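PDB 5IE2: oxalate--CoA ligase from Arabidopsis thaliana, which belongs to the ANL superfamily of AMP-binding enzymes, with a large N-terminal part and a small C-terminal domain, and holds ATP. Local coordinates for residues 53-63 / 79-88; 437-445 / 501-511. All blocks are in the same frame, centred on the assembly; numbering follows the deposited sequence.

Contact 1 (53-63 / 79-88)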
loop_
_atom_site.group_PDB
_atom_site.type_symbol
_atom_site.label_atom_id
_atom_site.label_comp_id
_atom_site.label_asym_id
_atom_site.label_seq_id
_atom_site.Cartn_x
_atom_site.Cartn_y
_atom_site.Cartn_z
ATOM N N ILE A 53 8.841 -24.898 11.922
ATOM C CA ILE A 53 8.613 -24.256 10.631
ATOM C C ILE A 53 9.656 -24.742 9.590
ATOM O O ILE A 53 10.863 -24.656 9.790
ATOM C CB ILE A 53 8.659 -22.718 10.781
ATOM C CG1 ILE A 53 7.527 -22.258 11.712
ATOM C CG2 ILE A 53 8.556 -22.008 9.433
ATOM C CD1 ILE A 53 6.134 -22.800 11.336
ATOM N N LYS A 54 9.139 -25.264 8.490
ATOM C CA LYS A 54 9.920 -25.845 7.399
ATOM C C LYS A 54 9.861 -24.946 6.172
ATOM O O LYS A 54 8.901 -24.178 6.019
ATOM C CB LYS A 54 9.345 -27.235 7.032
ATOM C CG LYS A 54 9.275 -28.263 8.144
ATOM C CD LYS A 54 10.658 -28.713 8.566
ATOM C CE LYS A 54 10.628 -29.925 9.567
ATOM N NZ LYS A 54 10.148 -29.609 10.978
ATOM N N PRO A 55 10.852 -25.038 5.273
ATOM C CA PRO A 55 10.807 -24.181 4.078
ATOM C C PRO A 55 9.495 -24.355 3.302
ATOM O O PRO A 55 9.007 -25.474 3.172
ATOM C CB PRO A 55 12.023 -24.656 3.241
ATOM C CG PRO A 55 13.015 -25.188 4.307
ATOM C CD PRO A 55 12.079 -25.851 5.349
ATOM N N GLY A 56 8.879 -23.246 2.886
ATOM C CA GLY A 56 7.620 -23.303 2.167
ATOM C C GLY A 56 6.401 -23.257 3.097
ATOM O O GLY A 56 5.285 -23.064 2.616
ATOM N N ASP A 57 6.596 -23.435 4.398
ATOM C CA ASP A 57 5.426 -23.324 5.310
ATOM C C ASP A 57 4.849 -21.897 5.267
ATOM O O ASP A 57 5.615 -20.917 5.078
ATOM C CB ASP A 57 5.777 -23.648 6.779
ATOM C CG ASP A 57 5.931 -25.164 7.052
ATOM O OD1 ASP A 57 5.563 -25.989 6.176
ATOM O OD2 ASP A 57 6.444 -25.497 8.159
ATOM N N VAL A 58 3.532 -21.767 5.498
ATOM C CA VAL A 58 2.897 -20.421 5.582
ATOM C C VAL A 58 2.603 -20.096 7.039
ATOM O O VAL A 58 2.047 -20.937 7.756
ATOM C CB VAL A 58 1.595 -20.342 4.757
ATOM C CG1 VAL A 58 0.914 -18.965 4.944
ATOM C CG2 VAL A 58 1.941 -20.590 3.241
ATOM N N VAL A 59 3.020 -18.915 7.496
ATOM C CA VAL A 59 2.762 -18.496 8.874
ATOM C C VAL A 59 1.892 -17.231 8.815
ATOM O O VAL A 59 2.274 -16.259 8.197
ATOM C CB VAL A 59 4.062 -18.199 9.629
ATOM C CG1 VAL A 59 3.775 -17.620 11.049
ATOM C CG2 VAL A 59 4.971 -19.436 9.726
ATOM N N ALA A 60 0.731 -17.259 9.438
ATOM C CA ALA A 60 -0.162 -16.081 9.458
ATOM C C ALA A 60 0.247 -15.164 10.596
ATOM O O ALA A 60 0.718 -15.631 11.641
ATOM C CB ALA A 60 -1.668 -16.513 9.621
ATOM N N LEU A 61 0.165 -13.852 10.352
ATOM C CA LEU A 61 0.501 -12.862 11.399
ATOM C C LEU A 61 -0.685 -11.915 11.572
ATOM O O LEU A 61 -1.205 -11.399 10.568
ATOM C CB LEU A 61 1.737 -12.038 11.023
ATOM C CG LEU A 61 2.998 -12.890 10.872
ATOM C CD1 LEU A 61 3.199 -13.177 9.414
ATOM C CD2 LEU A 61 4.197 -12.170 11.457
ATOM N N THR A 62 -1.134 -11.662 12.799
ATOM C CA THR A 62 -2.094 -10.557 12.905
ATOM C C THR A 62 -1.724 -9.698 14.120
ATOM O O THR A 62 -1.702 -10.155 15.287
ATOM C CB THR A 62 -3.561 -11.051 12.935
ATOM O OG1 THR A 62 -4.434 -9.904 12.862
ATOM C CG2 THR A 62 -3.862 -11.884 14.178
ATOM N N PHE A 63 -1.333 -8.465 13.796
ATOM C CA PHE A 63 -0.780 -7.496 14.755
ATOM C C PHE A 63 -1.263 -6.106 14.359
ATOM O O PHE A 63 -1.497 -5.864 13.173
ATOM C CB PHE A 63 0.754 -7.469 14.688
ATOM C CG PHE A 63 1.468 -8.717 15.235
ATOM C CD1 PHE A 63 2.103 -8.678 16.479
ATOM C CD2 PHE A 63 1.655 -9.853 14.425
ATOM C CE1 PHE A 63 2.810 -9.799 16.958
ATOM C CE2 PHE A 63 2.352 -10.993 14.889
ATOM C CZ PHE A 63 2.967 -10.961 16.151
ATOM N N ALA A 79 13.331 -17.724 7.904
ATOM C CA ALA A 79 13.252 -19.171 8.117
ATOM C C ALA A 79 12.774 -19.926 6.850
ATOM O O ALA A 79 12.456 -21.115 6.914
ATOM C CB ALA A 79 12.327 -19.471 9.303
ATOM N N ARG A 80 12.735 -19.216 5.724
ATOM C CA ARG A 80 12.305 -19.721 4.401
ATOM C C ARG A 80 10.825 -20.042 4.351
ATOM O O ARG A 80 10.380 -20.812 3.506
ATOM C CB ARG A 80 13.117 -21.006 3.964
ATOM C CG ARG A 80 14.648 -20.760 3.890
ATOM C CD ARG A 80 15.352 -21.990 3.232
ATOM N NE ARG A 80 14.888 -22.188 1.848
ATOM C CZ ARG A 80 14.960 -23.334 1.178
ATOM N NH1 ARG A 80 15.459 -24.416 1.775
ATOM N NH2 ARG A 80 14.497 -23.414 -0.076
ATOM N N ALA A 81 10.056 -19.426 5.237
ATOM C CA ALA A 81 8.624 -19.598 5.242
ATOM C C ALA A 81 7.981 -18.390 4.603
ATOM O O ALA A 81 8.654 -17.397 4.312
ATOM C CB ALA A 81 8.119 -19.800 6.703
ATOM N N THR A 82 6.668 -18.475 4.391
ATOM C CA THR A 82 5.906 -17.412 3.729
ATOM C C THR A 82 5.067 -16.685 4.778
ATOM O O THR A 82 4.300 -17.358 5.464
ATOM C CB THR A 82 4.964 -18.006 2.624
ATOM O OG1 THR A 82 5.777 -18.659 1.622
ATOM C CG2 THR A 82 4.165 -16.888 1.930
ATOM N N ALA A 83 5.207 -15.357 4.889
ATOM C CA ALA A 83 4.399 -14.561 5.844
ATOM C C ALA A 83 3.041 -14.221 5.236
ATOM O O ALA A 83 3.013 -13.763 4.094
ATOM C CB ALA A 83 5.126 -13.311 6.206
ATOM N N ALA A 84 1.942 -14.425 5.989
ATOM C CA ALA A 84 0.599 -14.074 5.548
ATOM C C ALA A 84 0.019 -13.088 6.589
ATOM O O ALA A 84 -0.686 -13.511 7.518
ATOM C CB ALA A 84 -0.269 -15.339 5.425
ATOM N N PRO A 85 0.334 -11.807 6.439
ATOM C CA PRO A 85 -0.207 -10.773 7.357
ATOM C C PRO A 85 -1.712 -10.624 7.111
ATOM O O PRO A 85 -2.171 -10.632 5.964
ATOM C CB PRO A 85 0.563 -9.516 6.975
ATOM C CG PRO A 85 1.262 -9.816 5.677
ATOM C CD PRO A 85 1.284 -11.263 5.445
ATOM N N LEU A 86 -2.487 -10.519 8.188
ATOM C CA LEU A 86 -3.940 -10.441 8.092
ATOM C C LEU A 86 -4.438 -9.245 8.915
ATOM O O LEU A 86 -3.870 -8.936 9.974
ATOM C CB LEU A 86 -4.590 -11.735 8.603
ATOM C CG LEU A 86 -4.265 -12.996 7.773
ATOM C CD1 LEU A 86 -4.900 -14.211 8.438
ATOM C CD2 LEU A 86 -4.768 -12.855 6.329
ATOM N N ASN A 87 -5.451 -8.567 8.398
ATOM C CA ASN A 87 -6.128 -7.448 9.061
ATOM C C ASN A 87 -6.610 -7.858 10.443
ATOM O O ASN A 87 -7.426 -8.751 10.531
ATOM C CB ASN A 87 -7.331 -7.025 8.182
ATOM C CG ASN A 87 -8.033 -5.746 8.684
ATOM O OD1 ASN A 87 -7.852 -5.327 9.820
ATOM N ND2 ASN A 87 -8.838 -5.134 7.816
ATOM N N ALA A 88 -6.169 -7.192 11.505
ATOM C CA ALA A 88 -6.552 -7.592 12.851
ATOM C C ALA A 88 -8.052 -7.436 13.089
ATOM O O ALA A 88 -8.580 -8.014 14.050
ATOM C CB ALA A 88 -5.769 -6.770 13.912
HETATM O O HOH W 1 12.722 -23.676 7.869
HETATM O O HOH W 2 -1.258 -8.051 10.847
HETATM O O HOH W 3 -3.790 -5.492 11.832
#
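Val58 to Leu61 pair in parallel with Thr82 to Pro85, the two short strand axes 4.5 Å apart and inclined at 28°. The backbone bonds alternate as parallel pairing demands: Thr82 N gives to Asp57 O, Val59 N to Thr82 O, Ala84 N to Val59 O, Leu61 N to Ala84 O and Leu86 N to Leu61 O. Ahead of the strands, Gly56 N, in a type II turn, reaches Arg80 O at 2.9 Å, and one water bridges Ile53 O and Ala79 O. The segments are the two strands of a beta-alpha-beta unit whose crossover is helix 67-78; a Schellman motif ends that helix, with Arg80 at positive phi as its C-prime residue. Strand 82-85 is the edge of its sheet within the chain, while 58-61 pairs on its other side with strand 104-110.

On the face of Val58, Ala60, Thr82 and Ala84, a chi1 of 176° swings Val58 CG1 away from its own backbone N and to within 3.8 Å of Ala84 CB, and Ala60 CB is met by Leu86 CD1 at 4.1 Å. On the other face Leu61 CD1 touches Ala83 CB at 3.7 Å, and Ala83 also packs on Phe73 of the crossover helix. At the turn end, Pro55 CB sits 3.7 Å above the Arg80 guanidinium plane, displaced from the centre of the group, and Arg80 NE is held by a salt bridge to Asp163. At the far end Thr62 OG1 donates to Leu86 O over 3.1 Å, approaching from above the carbonyl plane, and a water links Phe63 O to Ala88 N.

Contact 2 (437-445 / 501-511)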
loop_
_atom_site.group_PDB
_atom_site.type_symbol
_atom_site.label_atom_id
_atom_site.label_comp_id
_atom_site.label_asym_id
_atom_site.label_seq_id
_atom_site.Cartn_x
_atom_site.Cartn_y
_atom_site.Cartn_z
ATOM N N SER A 437 -15.250 18.596 1.066
ATOM C CA SER A 437 -14.135 18.035 1.814
ATOM C C SER A 437 -13.782 16.679 1.231
ATOM O O SER A 437 -12.597 16.289 1.201
ATOM C CB SER A 437 -14.468 17.907 3.291
ATOM O OG SER A 437 -14.875 16.588 3.554
ATOM N N GLN A 438 -14.796 15.932 0.804
ATOM C CA GLN A 438 -14.508 14.668 0.144
ATOM C C GLN A 438 -15.489 14.400 -0.997
ATOM O O GLN A 438 -16.614 14.872 -0.967
ATOM C CB GLN A 438 -14.524 13.497 1.139
ATOM C CG GLN A 438 -14.123 12.152 0.512
ATOM C CD GLN A 438 -12.665 12.125 -0.049
ATOM O OE1 GLN A 438 -12.389 12.601 -1.173
ATOM N NE2 GLN A 438 -11.736 11.529 0.739
ATOM N N GLY A 439 -15.079 13.668 -2.025
ATOM C CA GLY A 439 -16.021 13.403 -3.127
ATOM C C GLY A 439 -15.692 12.146 -3.915
ATOM O O GLY A 439 -14.505 11.808 -4.045
ATOM N N VAL A 440 -16.703 11.463 -4.464
ATOM C CA VAL A 440 -16.440 10.235 -5.214
ATOM C C VAL A 440 -17.478 10.100 -6.321
ATOM O O VAL A 440 -18.684 10.263 -6.084
ATOM C CB VAL A 440 -16.461 8.939 -4.318
ATOM C CG1 VAL A 440 -17.804 8.815 -3.607
ATOM C CG2 VAL A 440 -16.189 7.674 -5.154
ATOM N N ALA A 441 -17.019 9.857 -7.545
ATOM C CA ALA A 441 -17.933 9.648 -8.670
ATOM C C ALA A 441 -18.066 8.171 -8.959
ATOM O O ALA A 441 -17.138 7.419 -8.675
ATOM C CB ALA A 441 -17.444 10.391 -9.944
ATOM N N PHE A 442 -19.177 7.767 -9.585
ATOM C CA PHE A 442 -19.437 6.345 -9.809
ATOM C C PHE A 442 -20.509 6.138 -10.867
ATOM O O PHE A 442 -21.361 7.010 -11.100
ATOM C CB PHE A 442 -19.834 5.643 -8.485
ATOM C CG PHE A 442 -21.033 6.254 -7.782
ATOM C CD1 PHE A 442 -22.313 5.827 -8.090
ATOM C CD2 PHE A 442 -20.873 7.211 -6.791
ATOM C CE1 PHE A 442 -23.425 6.367 -7.444
ATOM C CE2 PHE A 442 -21.979 7.752 -6.136
ATOM C CZ PHE A 442 -23.257 7.333 -6.477
ATOM N N GLY A 443 -20.457 4.981 -11.536
ATOM C CA GLY A 443 -21.393 4.672 -12.602
ATOM C C GLY A 443 -22.666 4.052 -12.034
ATOM O O GLY A 443 -22.648 3.421 -10.988
ATOM N N VAL A 444 -23.779 4.253 -12.722
ATOM C CA VAL A 444 -25.047 3.678 -12.300
ATOM C C VAL A 444 -25.789 3.222 -13.556
ATOM O O VAL A 444 -25.521 3.716 -14.649
ATOM C CB VAL A 444 -25.921 4.682 -11.485
ATOM C CG1 VAL A 444 -25.143 5.225 -10.313
ATOM C CG2 VAL A 444 -26.441 5.825 -12.360
ATOM N N PRO A 445 -26.730 2.276 -13.408
ATOM C CA PRO A 445 -27.474 1.882 -14.598
ATOM C C PRO A 445 -28.341 3.027 -15.103
ATOM O O PRO A 445 -28.805 3.856 -14.300
ATOM C CB PRO A 445 -28.327 0.709 -14.105
ATOM C CG PRO A 445 -28.406 0.892 -12.639
ATOM C CD PRO A 445 -27.100 1.464 -12.237
ATOM N N ILE A 501 -11.669 4.562 -0.995
ATOM C CA ILE A 501 -13.121 4.582 -1.056
ATOM C C ILE A 501 -13.476 3.680 -2.220
ATOM O O ILE A 501 -13.005 3.939 -3.313
ATOM C CB ILE A 501 -13.644 6.024 -1.283
ATOM C CG1 ILE A 501 -13.083 6.993 -0.221
ATOM C CG2 ILE A 501 -15.179 6.053 -1.382
ATOM C CD1 ILE A 501 -13.204 8.496 -0.628
ATOM N N GLN A 502 -14.278 2.640 -2.044
ATOM C CA GLN A 502 -14.595 1.803 -3.214
ATOM C C GLN A 502 -15.900 2.202 -3.886
ATOM O O GLN A 502 -16.938 2.255 -3.229
ATOM C CB GLN A 502 -14.595 0.304 -2.890
ATOM C CG GLN A 502 -13.460 -0.135 -1.970
ATOM C CD GLN A 502 -13.265 -1.646 -1.957
ATOM O OE1 GLN A 502 -14.222 -2.405 -1.787
ATOM N NE2 GLN A 502 -12.024 -2.085 -2.136
ATOM N N ARG A 503 -15.835 2.496 -5.188
ATOM C CA ARG A 503 -16.957 3.138 -5.859
ATOM C C ARG A 503 -18.164 2.213 -5.929
ATOM O O ARG A 503 -19.284 2.679 -5.791
ATOM C CB ARG A 503 -16.615 3.553 -7.296
ATOM C CG ARG A 503 -15.221 4.035 -7.511
ATOM C CD ARG A 503 -15.026 4.499 -8.935
ATOM N NE ARG A 503 -15.037 5.922 -8.782
ATOM C CZ ARG A 503 -13.979 6.706 -8.648
ATOM N NH1 ARG A 503 -12.740 6.257 -8.810
ATOM N NH2 ARG A 503 -14.209 7.991 -8.447
ATOM N N ARG A 504 -17.957 0.906 -6.059
ATOM C CA ARG A 504 -19.110 0.004 -6.141
ATOM C C ARG A 504 -19.922 -0.011 -4.843
ATOM O O ARG A 504 -21.152 -0.008 -4.858
ATOM C CB ARG A 504 -18.654 -1.420 -6.481
ATOM C CG ARG A 504 -18.311 -1.613 -7.946
ATOM C CD ARG A 504 -17.730 -3.009 -8.241
ATOM N NE ARG A 504 -17.833 -3.335 -9.673
ATOM C CZ ARG A 504 -17.289 -4.401 -10.262
ATOM N NH1 ARG A 504 -16.615 -5.289 -9.551
ATOM N NH2 ARG A 504 -17.440 -4.595 -11.565
ATOM N N ILE A 505 -19.225 0.071 -3.720
ATOM C CA ILE A 505 -19.894 0.099 -2.428
ATOM C C ILE A 505 -20.687 1.389 -2.252
ATOM O O ILE A 505 -21.818 1.377 -1.752
ATOM C CB ILE A 505 -18.901 -0.038 -1.278
ATOM C CG1 ILE A 505 -18.492 -1.487 -1.138
ATOM C CG2 ILE A 505 -19.507 0.457 0.031
ATOM C CD1 ILE A 505 -17.479 -1.905 -2.139
ATOM N N VAL A 506 -20.080 2.502 -2.653
ATOM C CA VAL A 506 -20.740 3.797 -2.593
ATOM C C VAL A 506 -22.003 3.764 -3.438
ATOM O O VAL A 506 -23.081 4.206 -3.005
ATOM C CB VAL A 506 -19.821 4.943 -3.091
ATOM C CG1 VAL A 506 -20.574 6.247 -3.155
ATOM C CG2 VAL A 506 -18.582 5.080 -2.211
ATOM N N ALA A 507 -21.861 3.210 -4.636
ATOM C CA ALA A 507 -22.953 3.156 -5.599
ATOM C C ALA A 507 -24.122 2.389 -5.034
ATOM O O ALA A 507 -25.241 2.924 -4.982
ATOM C CB ALA A 507 -22.499 2.534 -6.895
ATOM N N GLN A 508 -23.876 1.135 -4.638
ATOM C CA GLN A 508 -24.932 0.343 -3.988
ATOM C C GLN A 508 -25.566 1.074 -2.814
ATOM O O GLN A 508 -26.793 1.098 -2.672
ATOM C CB GLN A 508 -24.401 -1.007 -3.539
ATOM C CG GLN A 508 -24.212 -1.965 -4.690
ATOM C CD GLN A 508 -23.577 -3.260 -4.254
ATOM O OE1 GLN A 508 -23.452 -3.534 -3.055
ATOM N NE2 GLN A 508 -23.187 -4.079 -5.223
ATOM N N HIS A 509 -24.733 1.685 -1.977
ATOM C CA HIS A 509 -25.269 2.377 -0.820
ATOM C C HIS A 509 -26.237 3.501 -1.195
ATOM O O HIS A 509 -27.268 3.652 -0.550
ATOM C CB HIS A 509 -24.141 2.927 0.037
ATOM C CG HIS A 509 -24.615 3.791 1.155
ATOM N ND1 HIS A 509 -25.922 3.790 1.590
ATOM C CD2 HIS A 509 -23.958 4.676 1.937
ATOM C CE1 HIS A 509 -26.056 4.654 2.579
ATOM N NE2 HIS A 509 -24.876 5.201 2.812
ATOM N N PHE A 510 -25.945 4.299 -2.215
ATOM C CA PHE A 510 -26.905 5.368 -2.500
ATOM C C PHE A 510 -28.005 4.948 -3.456
ATOM O O PHE A 510 -28.863 5.767 -3.806
ATOM C CB PHE A 510 -26.191 6.614 -3.022
ATOM C CG PHE A 510 -25.444 7.348 -1.949
ATOM C CD1 PHE A 510 -26.124 8.116 -1.019
ATOM C CD2 PHE A 510 -24.070 7.221 -1.828
ATOM C CE1 PHE A 510 -25.440 8.773 0.002
ATOM C CE2 PHE A 510 -23.379 7.876 -0.818
ATOM C CZ PHE A 510 -24.073 8.658 0.103
ATOM N N LEU A 511 -28.021 3.681 -3.857
ATOM C CA LEU A 511 -29.125 3.205 -4.694
ATOM C C LEU A 511 -29.919 2.056 -4.059
ATOM O O LEU A 511 -31.135 1.946 -4.256
ATOM C CB LEU A 511 -28.606 2.792 -6.064
ATOM C CG LEU A 511 -27.978 3.956 -6.815
ATOM C CD1 LEU A 511 -27.385 3.456 -8.112
ATOM C CD2 LEU A 511 -29.028 5.030 -7.068
#
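Strand 438-445 runs across helix 503-510 at 67°, the axes 7.9 Å apart at their closest, with Phe442 and Arg503 the nearest residues by CA. Arg503 grips the carbonyl of Ala441 side-on: NE lies 2.6 Å from Ala441 O, nearly straight on to the oxygen, and NH2 makes a more bent bond of 3.0 Å to the same Ala441 O. Both hydrogen bonds lie close to the guanidinium plane, so the pair fixes how that flat group is rotated; the bend in the side chain at chi3 (104°) turns it back to the strand. NH2 is also salt-bridged to Asp427, whose other carboxylate oxygen takes the N-H of Ala441.

With chi1 at 57°, Phe442 lays one ring face over the helix. Ala507 CA stands 4.0 Å from the ring centroid in a CH-pi contact, Ala507 CB approaches CD1, and Val506 CG1 reaches Phe442 CE2 at 3.6 Å. Val440 CG1 slides past Val506 CG1 at 3.8 Å, Val444 CG1 meets Leu511 CD1 at 3.6 Å, and the methyl CD1 of Ile501 rests against the side-chain amide of Gln438, whose NE2 is hydrogen-bonded to Gln265.

The helix thus covers one side of the small C-terminal domain of this AMP-binding family, packing on strand 436-446, outermost in a three-stranded sheet; strand 450-459 pairs alongside, Phe510 stacks on Phe488 of strand 487-489, and helix 423-430 supplies Asp427.

Overall arrangement
Contact 1 and contact 2 belong to different parts of the chain and follow one another in sequence: 53-63 with 79-88 lies in the large AMP-binding part, whereas 437-445 belongs to the C-terminal domain and packs against the last helix, 503-510. Their centres are 35 Å apart, and their nearest atoms come within about 11 Å without touching. Contact 2 is closer to the ATP: the side chain of Arg503 lies about 8 Å from it and that of Asn87 about 12 Å, with Arg503 about 13 Å from the magnesium ion. Asn87 also touches Ala497, a few residues before Ile501, which brings the end of contact 1 close to the chain leading into contact 2.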